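GCN5-related N-acetyltransferase (Kribbella flavida, PDB 4MY0) probably transfers an acetyl group from acetyl-CoA to an amino group of an aminoglycoside. Local coordinates at residues W280-L285 against G347-Y352; D305-D310 against G338-L343; G318-S323 against L331-R336. All blocks are in the same frame, centred on the assembly; numbering follows the deposited sequence.

Contact 1: residues W280-L285 against G347-Y352; sequences WMLRLL and GLAALY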
ATOM      1  N   TRP C 280       9.091 -23.465  14.694  1.00 21.30           N
ATOM      2  CA  TRP C 280       8.405 -24.742  14.824  1.00 20.73           C
ATOM      3  C   TRP C 280       8.636 -25.329  16.210  1.00 21.88           C
ATOM      4  O   TRP C 280       9.625 -25.001  16.874  1.00 22.16           O
ATOM      5  CB  TRP C 280       8.850 -25.720  13.727  1.00 20.13           C
ATOM      6  CG  TRP C 280      10.328 -25.745  13.494  1.00 20.79           C
ATOM      7  CD1 TRP C 280      11.014 -25.032  12.559  1.00 20.45           C
ATOM      8  CD2 TRP C 280      11.299 -26.543  14.189  1.00 20.52           C
ATOM      9  NE1 TRP C 280      12.358 -25.332  12.630  1.00 21.90           N
ATOM     10  CE2 TRP C 280      12.556 -26.264  13.621  1.00 22.52           C
ATOM     11  CE3 TRP C 280      11.221 -27.487  15.223  1.00 18.68           C
ATOM     12  CZ2 TRP C 280      13.744 -26.880  14.071  1.00 22.01           C
ATOM     13  CZ3 TRP C 280      12.397 -28.106  15.668  1.00 20.34           C
ATOM     14  CH2 TRP C 280      13.638 -27.796  15.096  1.00 20.78           C
HETATM   15  N   MSE C 281       7.723 -26.192  16.644  1.00 20.26           N
HETATM   16  CA  MSE C 281       7.803 -26.762  17.985  1.00 19.52           C
HETATM   17  C   MSE C 281       8.287 -28.192  17.965  1.00 22.28           C
HETATM   18  O   MSE C 281       8.187 -28.865  16.942  1.00 19.96           O
HETATM   19  CB  MSE C 281       6.453 -26.704  18.680  1.00 18.40           C
HETATM   20  CG  MSE C 281       6.086 -25.303  19.126  1.00 24.00           C
HETATM   21 SE   MSE C 281       4.408 -25.339  20.112  0.68 28.09          SE
HETATM   22  CE  MSE C 281       4.516 -23.538  20.850  1.00 39.18           C
ATOM     23  N   LEU C 282       8.795 -28.640  19.114  1.00 21.89           N
ATOM     24  CA  LEU C 282       9.373 -29.967  19.272  1.00 22.26           C
ATOM     25  C   LEU C 282       8.834 -30.593  20.549  1.00 22.20           C
ATOM     26  O   LEU C 282       8.584 -29.883  21.530  1.00 20.01           O
ATOM     27  CB  LEU C 282      10.891 -29.842  19.402  1.00 19.83           C
ATOM     28  CG  LEU C 282      11.670 -31.135  19.603  1.00 24.47           C
ATOM     29  CD1 LEU C 282      11.543 -31.987  18.348  1.00 28.45           C
ATOM     30  CD2 LEU C 282      13.135 -30.833  19.915  1.00 22.44           C
ATOM     31  N   ARG C 283       8.642 -31.908  20.543  1.00 19.12           N
ATOM     32  CA  ARG C 283       8.376 -32.638  21.785  1.00 22.23           C
ATOM     33  C   ARG C 283       9.155 -33.957  21.812  1.00 22.30           C
ATOM     34  O   ARG C 283       9.243 -34.636  20.789  1.00 22.17           O
ATOM     35  CB  ARG C 283       6.882 -32.937  21.937  1.00 20.48           C
ATOM     36  CG  ARG C 283       6.506 -33.415  23.341  1.00 21.13           C
ATOM     37  CD  ARG C 283       5.227 -34.268  23.360  1.00 22.01           C
ATOM     38  NE  ARG C 283       4.564 -34.194  24.667  1.00 26.35           N
ATOM     39  CZ  ARG C 283       4.992 -34.815  25.767  1.00 30.15           C
ATOM     40  NH1 ARG C 283       6.090 -35.566  25.735  1.00 28.49           N
ATOM     41  NH2 ARG C 283       4.327 -34.680  26.910  1.00 28.68           N
ATOM     42  N   LEU C 284       9.722 -34.321  22.962  1.00 21.58           N
ATOM     43  CA  LEU C 284      10.305 -35.659  23.103  1.00 23.42           C
ATOM     44  C   LEU C 284       9.219 -36.672  23.513  1.00 23.65           C
ATOM     45  O   LEU C 284       8.463 -36.436  24.462  1.00 23.90           O
ATOM     46  CB  LEU C 284      11.449 -35.683  24.124  1.00 21.97           C
ATOM     47  CG  LEU C 284      12.693 -34.797  23.988  1.00 29.68           C
ATOM     48  CD1 LEU C 284      13.929 -35.556  24.432  1.00 26.97           C
ATOM     49  CD2 LEU C 284      12.892 -34.186  22.604  1.00 25.52           C
ATOM     50  N   LEU C 285       9.136 -37.787  22.795  1.00 21.38           N
ATOM     51  CA  LEU C 285       8.188 -38.853  23.133  1.00 26.39           C
ATOM     52  C   LEU C 285       8.847 -40.026  23.867  1.00 30.00           C
ATOM     53  O   LEU C 285       8.192 -40.728  24.647  1.00 33.55           O
ATOM     54  CB  LEU C 285       7.510 -39.388  21.872  1.00 28.44           C
ATOM     55  CG  LEU C 285       6.881 -38.372  20.929  1.00 30.95           C
ATOM     56  CD1 LEU C 285       6.264 -39.085  19.742  1.00 28.99           C
ATOM     57  CD2 LEU C 285       5.846 -37.562  21.679  1.00 31.83           C
ATOM     58  N   GLY C 347      10.383 -27.894  28.682  1.00 24.24           N
ATOM     59  CA  GLY C 347      11.776 -27.583  28.969  1.00 25.33           C
ATOM     60  C   GLY C 347      12.711 -28.646  28.412  1.00 28.45           C
ATOM     61  O   GLY C 347      13.789 -28.346  27.873  1.00 21.56           O
ATOM     62  N   LEU C 348      12.294 -29.900  28.542  1.00 26.87           N
ATOM     63  CA  LEU C 348      13.043 -31.022  27.982  1.00 26.49           C
ATOM     64  C   LEU C 348      13.250 -30.848  26.466  1.00 23.39           C
ATOM     65  O   LEU C 348      14.378 -30.925  25.953  1.00 23.01           O
ATOM     66  CB  LEU C 348      12.281 -32.318  28.264  1.00 26.10           C
ATOM     67  CG  LEU C 348      12.937 -33.592  27.758  1.00 28.12           C
ATOM     68  CD1 LEU C 348      14.287 -33.755  28.429  1.00 22.38           C
ATOM     69  CD2 LEU C 348      12.022 -34.795  28.004  1.00 23.99           C
ATOM     70  N   ALA C 349      12.156 -30.607  25.753  1.00 21.63           N
ATOM     71  CA  ALA C 349      12.223 -30.388  24.306  1.00 24.91           C
ATOM     72  C   ALA C 349      13.107 -29.185  23.942  1.00 26.41           C
ATOM     73  O   ALA C 349      13.930 -29.263  23.030  1.00 26.16           O
ATOM     74  CB  ALA C 349      10.823 -30.216  23.729  1.00 19.67           C
ATOM     75  N   ALA C 350      12.927 -28.069  24.641  1.00 22.95           N
ATOM     76  CA  ALA C 350      13.728 -26.879  24.352  1.00 23.70           C
ATOM     77  C   ALA C 350      15.221 -27.125  24.645  1.00 27.27           C
ATOM     78  O   ALA C 350      16.095 -26.705  23.875  1.00 26.62           O
ATOM     79  CB  ALA C 350      13.214 -25.679  25.131  1.00 22.29           C
ATOM     80  N   LEU C 351      15.511 -27.805  25.751  1.00 27.31           N
ATOM     81  CA  LEU C 351      16.893 -28.162  26.080  1.00 25.82           C
ATOM     82  C   LEU C 351      17.500 -29.052  24.989  1.00 25.36           C
ATOM     83  O   LEU C 351      18.642 -28.837  24.557  1.00 25.79           O
ATOM     84  CB  LEU C 351      16.953 -28.872  27.438  1.00 25.72           C
ATOM     85  CG  LEU C 351      18.285 -29.516  27.806  1.00 29.86           C
ATOM     86  CD1 LEU C 351      19.316 -28.440  28.029  1.00 29.58           C
ATOM     87  CD2 LEU C 351      18.183 -30.440  29.034  1.00 30.25           C
ATOM     88  N   TYR C 352      16.722 -30.037  24.534  1.00 23.01           N
ATOM     89  CA  TYR C 352      17.147 -30.955  23.471  1.00 23.27           C
ATOM     90  C   TYR C 352      17.463 -30.186  22.196  1.00 25.12           C
ATOM     91  O   TYR C 352      18.343 -30.574  21.422  1.00 23.75           O
ATOM     92  CB  TYR C 352      16.038 -31.973  23.195  1.00 21.84           C
ATOM     93  CG  TYR C 352      16.395 -33.075  22.216  1.00 23.44           C
ATOM     94  CD1 TYR C 352      16.887 -34.292  22.674  1.00 25.26           C
ATOM     95  CD2 TYR C 352      16.212 -32.916  20.840  1.00 22.72           C
ATOM     96  CE1 TYR C 352      17.212 -35.313  21.796  1.00 24.12           C
ATOM     97  CE2 TYR C 352      16.521 -33.944  19.943  1.00 21.89           C
ATOM     98  CZ  TYR C 352      17.021 -35.139  20.442  1.00 25.83           C
ATOM     99  OH  TYR C 352      17.345 -36.175  19.594  1.00 21.75           O
TER
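A helix of the sterol-carrier-protein-like domain lies here across a strand within the GNAT part. Strand 280-284 and helix 347-352 approach to 7.0 Å between their axes and cross at 110°, with no hydrogen bond joining them. Leu284 does most of the filling. Its CG, anti to the carbonyl carbon, sends CD2 over one face of the Tyr352 ring, 4.0 Å from the centroid, in a CH-pi contact, while its CD1 meets Tyr352 CD1 at 3.7 Å. The Leu284 side chain also crosses that of Leu348 at about a right angle, Leu284 CG 4.0 Å from Leu348 CG. Leu282 brings its CD2 obliquely to Tyr352 CD2 at 3.8 Å. Ala349 CB sits 3.2 Å from Leu282 O, a close approach of a methyl to a carbonyl oxygen. The ring is further set by Tyr352 OH, bonded to Ala290 O, and by an edge-to-face pairing with Trp75. An alanine at Leu284 would lose CG and both methyls, and would probably loosen the packing of Tyr352 and Leu348 against the strand. Arg283, on the opposite face of the strand, forms a salt bridge with Asp310. The arrangement is a helix packed through apolar side chains on a strand, joining the GNAT and sterol-carrier-like parts.

Contact 2: residues D305-D310 against G338-L343; sequences DLLIDD and GDVLQL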
ATOM      1  N   ASP C 305      22.539 -35.180  36.179  1.00 33.73           N
ATOM      2  CA  ASP C 305      21.195 -35.725  36.387  1.00 33.96           C
ATOM      3  C   ASP C 305      20.095 -34.768  35.909  1.00 34.75           C
ATOM      4  O   ASP C 305      20.248 -33.544  35.967  1.00 34.31           O
ATOM      5  CB  ASP C 305      20.984 -36.109  37.859  1.00 34.04           C
ATOM      6  CG  ASP C 305      21.526 -37.507  38.193  1.00 37.93           C
ATOM      7  OD1 ASP C 305      22.320 -38.060  37.395  1.00 37.13           O
ATOM      8  OD2 ASP C 305      21.160 -38.051  39.263  1.00 37.33           O
ATOM      9  N   LEU C 306      18.995 -35.339  35.420  1.00 34.72           N
ATOM     10  CA  LEU C 306      17.812 -34.580  35.035  1.00 36.62           C
ATOM     11  C   LEU C 306      16.607 -35.202  35.724  1.00 35.44           C
ATOM     12  O   LEU C 306      16.460 -36.430  35.732  1.00 33.34           O
ATOM     13  CB  LEU C 306      17.592 -34.660  33.527  1.00 34.66           C
ATOM     14  CG  LEU C 306      18.745 -34.209  32.645  1.00 40.41           C
ATOM     15  CD1 LEU C 306      18.366 -34.351  31.180  1.00 38.62           C
ATOM     16  CD2 LEU C 306      19.122 -32.764  32.979  1.00 41.89           C
ATOM     17  N   LEU C 307      15.751 -34.366  36.300  1.00 28.59           N
ATOM     18  CA  LEU C 307      14.484 -34.843  36.842  1.00 30.26           C
ATOM     19  C   LEU C 307      13.378 -34.433  35.874  1.00 31.05           C
ATOM     20  O   LEU C 307      13.095 -33.247  35.710  1.00 31.24           O
ATOM     21  CB  LEU C 307      14.222 -34.282  38.246  1.00 28.44           C
ATOM     22  CG  LEU C 307      12.898 -34.724  38.870  1.00 34.87           C
ATOM     23  CD1 LEU C 307      12.824 -36.254  38.948  1.00 36.80           C
ATOM     24  CD2 LEU C 307      12.694 -34.101  40.237  1.00 34.02           C
ATOM     25  N   ILE C 308      12.780 -35.416  35.209  1.00 29.73           N
ATOM     26  CA  ILE C 308      11.763 -35.140  34.198  1.00 30.04           C
ATOM     27  C   ILE C 308      10.360 -35.349  34.757  1.00 32.60           C
ATOM     28  O   ILE C 308      10.029 -36.428  35.259  1.00 32.94           O
ATOM     29  CB  ILE C 308      11.949 -36.046  32.956  1.00 27.73           C
ATOM     30  CG1 ILE C 308      13.284 -35.754  32.258  1.00 27.33           C
ATOM     31  CG2 ILE C 308      10.781 -35.879  31.980  1.00 27.08           C
ATOM     32  CD1 ILE C 308      13.619 -36.757  31.131  1.00 25.12           C
ATOM     33  N   ASP C 309       9.541 -34.310  34.666  1.00 31.78           N
ATOM     34  CA  ASP C 309       8.144 -34.368  35.075  1.00 35.96           C
ATOM     35  C   ASP C 309       7.272 -34.339  33.815  1.00 37.52           C
ATOM     36  O   ASP C 309       6.904 -33.255  33.345  1.00 37.11           O
ATOM     37  CB  ASP C 309       7.838 -33.149  35.962  1.00 41.85           C
ATOM     38  CG  ASP C 309       6.372 -33.045  36.345  1.00 48.88           C
ATOM     39  OD1 ASP C 309       5.906 -31.915  36.608  1.00 50.94           O
ATOM     40  OD2 ASP C 309       5.683 -34.087  36.388  1.00 50.96           O
ATOM     41  N   ASP C 310       6.954 -35.509  33.247  1.00 33.94           N
ATOM     42  CA  ASP C 310       6.128 -35.554  32.027  1.00 36.20           C
ATOM     43  C   ASP C 310       4.966 -36.530  32.181  1.00 41.14           C
ATOM     44  O   ASP C 310       5.069 -37.705  31.811  1.00 39.60           O
ATOM     45  CB  ASP C 310       6.968 -35.895  30.783  1.00 35.15           C
ATOM     46  CG  ASP C 310       6.149 -35.874  29.479  1.00 36.28           C
ATOM     47  OD1 ASP C 310       6.695 -36.329  28.443  1.00 40.34           O
ATOM     48  OD2 ASP C 310       4.977 -35.412  29.488  1.00 29.84           O
ATOM     49  N   GLY C 338      19.528 -35.928  45.569  1.00 39.37           N
ATOM     50  CA  GLY C 338      19.955 -34.574  45.903  1.00 40.34           C
ATOM     51  C   GLY C 338      19.429 -33.536  44.920  1.00 43.34           C
ATOM     52  O   GLY C 338      18.613 -33.852  44.051  1.00 40.70           O
ATOM     53  N   ASP C 339      19.890 -32.295  45.057  1.00 46.39           N
ATOM     54  CA  ASP C 339      19.438 -31.212  44.181  1.00 48.33           C
ATOM     55  C   ASP C 339      19.638 -31.563  42.708  1.00 44.06           C
ATOM     56  O   ASP C 339      20.675 -32.111  42.315  1.00 44.01           O
ATOM     57  CB  ASP C 339      20.132 -29.883  44.523  1.00 54.34           C
ATOM     58  CG  ASP C 339      19.612 -28.705  43.683  1.00 61.50           C
ATOM     59  OD1 ASP C 339      18.418 -28.702  43.292  1.00 57.58           O
ATOM     60  OD2 ASP C 339      20.408 -27.773  43.422  1.00 67.60           O
ATOM     61  N   VAL C 340      18.638 -31.257  41.892  1.00 36.40           N
ATOM     62  CA  VAL C 340      18.675 -31.679  40.502  1.00 33.66           C
ATOM     63  C   VAL C 340      17.919 -30.687  39.637  1.00 34.90           C
ATOM     64  O   VAL C 340      16.913 -30.112  40.074  1.00 35.63           O
ATOM     65  CB  VAL C 340      18.095 -33.117  40.337  1.00 30.07           C
ATOM     66  CG1 VAL C 340      16.647 -33.176  40.814  1.00 29.72           C
ATOM     67  CG2 VAL C 340      18.220 -33.621  38.884  1.00 32.58           C
ATOM     68  N   LEU C 341      18.418 -30.470  38.423  1.00 31.80           N
ATOM     69  CA  LEU C 341      17.679 -29.702  37.437  1.00 36.54           C
ATOM     70  C   LEU C 341      16.352 -30.418  37.152  1.00 36.51           C
ATOM     71  O   LEU C 341      16.338 -31.600  36.777  1.00 38.10           O
ATOM     72  CB  LEU C 341      18.491 -29.568  36.149  1.00 38.30           C
ATOM     73  CG  LEU C 341      17.793 -28.759  35.052  1.00 41.23           C
ATOM     74  CD1 LEU C 341      18.137 -27.309  35.235  1.00 37.96           C
ATOM     75  CD2 LEU C 341      18.177 -29.234  33.670  1.00 43.88           C
ATOM     76  N   GLN C 342      15.249 -29.696  37.320  0.54 32.04           N
ATOM     77  CA  GLN C 342      13.913 -30.246  37.097  0.54 31.57           C
ATOM     78  C   GLN C 342      13.278 -29.603  35.867  0.54 30.56           C
ATOM     79  O   GLN C 342      13.343 -28.384  35.698  0.54 29.39           O
ATOM     80  CB  GLN C 342      13.043 -29.998  38.332  0.54 32.58           C
ATOM     81  CG  GLN C 342      13.648 -30.560  39.612  0.54 35.46           C
ATOM     82  CD  GLN C 342      13.423 -29.673  40.821  0.54 40.06           C
ATOM     83  OE1 GLN C 342      12.390 -29.022  40.947  0.54 42.09           O
ATOM     84  NE2 GLN C 342      14.395 -29.648  41.720  0.54 29.77           N
ATOM     85  N   LEU C 343      12.686 -30.421  35.000  1.00 31.64           N
ATOM     86  CA  LEU C 343      12.013 -29.911  33.796  1.00 32.31           C
ATOM     87  C   LEU C 343      10.769 -30.699  33.430  1.00 30.73           C
ATOM     88  O   LEU C 343      10.668 -31.891  33.722  1.00 29.00           O
ATOM     89  CB  LEU C 343      12.936 -29.885  32.576  1.00 35.86           C
ATOM     90  CG  LEU C 343      14.331 -30.491  32.520  1.00 39.96           C
ATOM     91  CD1 LEU C 343      14.308 -31.986  32.719  1.00 39.95           C
ATOM     92  CD2 LEU C 343      14.955 -30.141  31.173  1.00 35.91           C
TER
HETATM   93  O   HOH W   1      20.922 -31.583  37.689  1.00 41.91           O
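Three nearly straight backbone hydrogen bonds join residues 305-310 to residues 338-343 as parallel neighbours in the mixed five-stranded sheet of the sterol-carrier-protein-like domain. Leu307 uses both its polar atoms: its N donates to Leu341 O at 2.9 Å, and its O accepts from Leu343 N, nearly along the C=O axis. Asp309 N then reaches Leu343 O at 2.8 Å, in the carbonyl plane. At the other end a water donates to Asp305 O at 2.7 Å and accepts from Leu341 N, so that it links the two backbone groups. The carboxylate of Asp305 turns to other partners, Arg319 foremost. Packing follows on both faces of the sheet. On the face of Leu306, Leu341, Ile308 and Leu343, Leu306 CD2 lies beside Leu341 CD2 at 3.7 Å, the two side chains pointing the same way, and helix 371-380 covers them through Leu377. Leu343 has a nearly eclipsed first torsion (chi1 8°) and brings its CD1 to 3.9 Å from Ile308 CG1. On the other face, Leu307 runs alongside Gln342. The Val340 side chain crosses that of Leu307 at about a right angle, Val340 CG1 resting 3.7 Å from Leu307 CB.

Contact 3: residues G318-S323 against L331-R336; sequences GRWHLS and LTPSDR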
ATOM      1  N   GLY C 318      10.649 -39.145  35.774  1.00 27.43           N
ATOM      2  CA  GLY C 318      11.536 -39.637  36.825  1.00 29.01           C
ATOM      3  C   GLY C 318      12.935 -39.073  36.689  1.00 31.04           C
ATOM      4  O   GLY C 318      13.180 -38.158  35.877  1.00 28.49           O
ATOM      5  N   ARG C 319      13.858 -39.610  37.482  1.00 31.43           N
ATOM      6  CA  ARG C 319      15.223 -39.106  37.496  1.00 32.54           C
ATOM      7  C   ARG C 319      16.144 -39.919  36.597  1.00 32.55           C
ATOM      8  O   ARG C 319      16.238 -41.143  36.707  1.00 32.72           O
ATOM      9  CB  ARG C 319      15.784 -39.066  38.914  1.00 38.92           C
ATOM     10  CG  ARG C 319      17.131 -38.383  38.975  1.00 40.36           C
ATOM     11  CD  ARG C 319      17.522 -38.126  40.400  1.00 41.11           C
ATOM     12  NE  ARG C 319      18.812 -37.457  40.516  1.00 35.28           N
ATOM     13  CZ  ARG C 319      19.063 -36.525  41.426  1.00 34.07           C
ATOM     14  NH1 ARG C 319      18.100 -36.155  42.263  1.00 32.00           N
ATOM     15  NH2 ARG C 319      20.261 -35.958  41.498  1.00 32.28           N
ATOM     16  N   TRP C 320      16.842 -39.211  35.726  1.00 27.83           N
ATOM     17  CA  TRP C 320      17.710 -39.820  34.746  1.00 30.05           C
ATOM     18  C   TRP C 320      19.117 -39.251  34.862  1.00 31.42           C
ATOM     19  O   TRP C 320      19.308 -38.124  35.319  1.00 33.26           O
ATOM     20  CB  TRP C 320      17.165 -39.525  33.350  1.00 30.89           C
ATOM     21  CG  TRP C 320      15.808 -40.097  33.089  1.00 31.16           C
ATOM     22  CD1 TRP C 320      14.603 -39.484  33.297  1.00 33.18           C
ATOM     23  CD2 TRP C 320      15.512 -41.388  32.546  1.00 30.73           C
ATOM     24  NE1 TRP C 320      13.580 -40.322  32.927  1.00 32.87           N
ATOM     25  CE2 TRP C 320      14.112 -41.498  32.461  1.00 33.21           C
ATOM     26  CE3 TRP C 320      16.299 -42.469  32.129  1.00 30.94           C
ATOM     27  CZ2 TRP C 320      13.479 -42.649  31.971  1.00 36.03           C
ATOM     28  CZ3 TRP C 320      15.671 -43.614  31.649  1.00 33.53           C
ATOM     29  CH2 TRP C 320      14.277 -43.696  31.574  1.00 36.13           C
ATOM     30  N   HIS C 321      20.101 -40.042  34.462  1.00 34.67           N
ATOM     31  CA  HIS C 321      21.466 -39.561  34.351  1.00 34.98           C
ATOM     32  C   HIS C 321      21.839 -39.428  32.874  1.00 33.02           C
ATOM     33  O   HIS C 321      21.661 -40.363  32.082  1.00 29.33           O
ATOM     34  CB  HIS C 321      22.438 -40.504  35.056  1.00 43.12           C
ATOM     35  CG  HIS C 321      23.869 -40.102  34.894  1.00 48.19           C
ATOM     36  ND1 HIS C 321      24.417 -39.025  35.558  1.00 51.48           N
ATOM     37  CD2 HIS C 321      24.853 -40.605  34.114  1.00 51.11           C
ATOM     38  CE1 HIS C 321      25.682 -38.889  35.205  1.00 52.81           C
ATOM     39  NE2 HIS C 321      25.972 -39.837  34.330  1.00 55.23           N
ATOM     40  N   LEU C 322      22.322 -38.250  32.493  1.00 33.65           N
ATOM     41  CA  LEU C 322      22.778 -38.021  31.127  1.00 31.66           C
ATOM     42  C   LEU C 322      24.304 -38.122  31.049  1.00 35.53           C
ATOM     43  O   LEU C 322      25.026 -37.405  31.753  1.00 38.28           O
ATOM     44  CB  LEU C 322      22.300 -36.661  30.618  1.00 27.85           C
ATOM     45  CG  LEU C 322      22.779 -36.245  29.220  1.00 35.58           C
ATOM     46  CD1 LEU C 322      22.114 -37.080  28.132  1.00 31.93           C
ATOM     47  CD2 LEU C 322      22.527 -34.763  28.992  1.00 34.89           C
ATOM     48  N   SER C 323      24.787 -39.024  30.198  1.00 32.81           N
ATOM     49  CA  SER C 323      26.220 -39.202  29.978  1.00 36.15           C
ATOM     50  C   SER C 323      26.530 -38.801  28.542  1.00 38.11           C
ATOM     51  O   SER C 323      25.955 -39.359  27.596  1.00 36.85           O
ATOM     52  CB  SER C 323      26.610 -40.667  30.204  1.00 36.79           C
ATOM     53  OG  SER C 323      28.019 -40.833  30.220  1.00 41.71           O
ATOM     54  N   LEU C 331      21.045 -41.772  28.160  1.00 35.86           N
ATOM     55  CA  LEU C 331      20.208 -41.398  29.295  1.00 34.02           C
ATOM     56  C   LEU C 331      19.779 -42.653  30.059  1.00 36.55           C
ATOM     57  O   LEU C 331      19.095 -43.509  29.504  1.00 35.16           O
ATOM     58  CB  LEU C 331      18.974 -40.657  28.792  1.00 28.99           C
ATOM     59  CG  LEU C 331      18.214 -39.771  29.768  1.00 30.69           C
ATOM     60  CD1 LEU C 331      19.067 -38.561  30.130  1.00 26.28           C
ATOM     61  CD2 LEU C 331      16.881 -39.345  29.159  1.00 30.01           C
ATOM     62  N   THR C 332      20.183 -42.763  31.326  1.00 38.05           N
ATOM     63  CA  THR C 332      19.875 -43.944  32.139  1.00 39.52           C
ATOM     64  C   THR C 332      19.219 -43.547  33.467  1.00 39.31           C
ATOM     65  O   THR C 332      19.443 -42.439  33.958  1.00 36.54           O
ATOM     66  CB  THR C 332      21.149 -44.763  32.448  1.00 38.85           C
ATOM     67  OG1 THR C 332      22.130 -43.908  33.045  1.00 39.08           O
ATOM     68  CG2 THR C 332      21.725 -45.386  31.177  1.00 41.33           C
ATOM     69  N   PRO C 333      18.422 -44.457  34.064  1.00 38.35           N
ATOM     70  CA  PRO C 333      17.771 -44.167  35.349  1.00 36.33           C
ATOM     71  C   PRO C 333      18.766 -43.860  36.462  1.00 34.48           C
ATOM     72  O   PRO C 333      19.832 -44.480  36.506  1.00 32.85           O
ATOM     73  CB  PRO C 333      17.049 -45.479  35.671  1.00 34.57           C
ATOM     74  CG  PRO C 333      16.786 -46.097  34.335  1.00 34.97           C
ATOM     75  CD  PRO C 333      18.015 -45.773  33.534  1.00 37.91           C
ATOM     76  N   SER C 334      18.416 -42.932  37.352  1.00 34.85           N
ATOM     77  CA  SER C 334      19.280 -42.579  38.485  1.00 35.58           C
ATOM     78  C   SER C 334      18.569 -42.823  39.814  1.00 35.42           C
ATOM     79  O   SER C 334      17.385 -42.516  39.942  1.00 31.56           O
ATOM     80  CB  SER C 334      19.705 -41.106  38.401  1.00 37.29           C
ATOM     81  OG  SER C 334      20.493 -40.725  39.525  1.00 41.09           O
ATOM     82  N   ASP C 335      19.284 -43.349  40.807  1.00 33.28           N
ATOM     83  CA  ASP C 335      18.683 -43.544  42.125  1.00 42.13           C
ATOM     84  C   ASP C 335      19.094 -42.448  43.113  1.00 40.83           C
ATOM     85  O   ASP C 335      18.875 -42.570  44.325  1.00 34.86           O
ATOM     86  CB  ASP C 335      18.985 -44.943  42.675  1.00 51.06           C
ATOM     87  CG  ASP C 335      20.463 -45.289  42.636  1.00 60.52           C
ATOM     88  OD1 ASP C 335      21.292 -44.359  42.523  1.00 62.16           O
ATOM     89  OD2 ASP C 335      20.796 -46.496  42.733  1.00 65.08           O
ATOM     90  N   ARG C 336      19.677 -41.374  42.581  1.00 35.76           N
ATOM     91  CA  ARG C 336      20.108 -40.244  43.399  1.00 39.88           C
ATOM     92  C   ARG C 336      18.901 -39.381  43.782  1.00 41.11           C
ATOM     93  O   ARG C 336      17.834 -39.506  43.172  1.00 42.92           O
ATOM     94  CB  ARG C 336      21.195 -39.433  42.668  1.00 40.47           C
ATOM     95  CG  ARG C 336      22.525 -40.209  42.500  1.00 40.86           C
ATOM     96  CD  ARG C 336      23.616 -39.400  41.775  1.00 46.65           C
ATOM     97  NE  ARG C 336      23.462 -39.427  40.322  1.00 50.62           N
ATOM     98  CZ  ARG C 336      23.934 -40.392  39.533  1.00 51.12           C
ATOM     99  NH1 ARG C 336      23.741 -40.338  38.220  1.00 48.29           N
ATOM    100  NH2 ARG C 336      24.598 -41.415  40.050  1.00 50.44           N
TER
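The beta hairpin of strands 318-325 and 328-333, at one margin of the five-stranded sheet within this chain, is tight on its apolar face and more open on its polar one. His321 and Thr332 form its antiparallel hydrogen-bonded pair: His321 N to Thr332 O is very short at 2.5 Å, and Thr332 N returns a bond to His321 O. On the packed face Leu331 CG, anti to its backbone N (chi1 -159°), meets Trp320 CB at 3.7 Å, with Leu331 CD2 over one face of the indole, toward its rim. Leu331 CD1 touches Leu322 CB, and helix 287-293 covers this side through Pro288, Ile291 and Ala287. Further along the indole, Trp320 CZ3 meets Pro333 CD at 3.7 Å. The other side, towards exposed Arg336, is charged. Here the extended Arg319 crosses Arg336 at about a right angle, their guanidiniums 80° apart; these like charges are probably offset by Asp305, which forms salt bridges to both arginines and also bonds Ser334 OG and His321 ND1, while His321 NE2 bonds to Glu303. Ser334 N binds Arg319 O from above the carbonyl plane. Past the strand, Ser334 closes an ST turn, its OG accepting from Arg336 N at 3.2 Å.

Contacts 2 and 3 belong to the same sheet, where strands 302-309 and 318-325 are neighbours, and both combine backbone hydrogen bonds with side-chain packing on its two faces. Contact 1 is wholly buried, closer to the chain centre, and purely apolar across its segments, as a helix packed on a strand with no hydrogen bond between them; contacts 2 and 3 are partly exposed and add charge. A salt bridge links those two, and another ties contact 1 to contact 2, where Leu348 and Leu351 also pack on Ile308 and Leu343. Contact 3 does not touch contact 1.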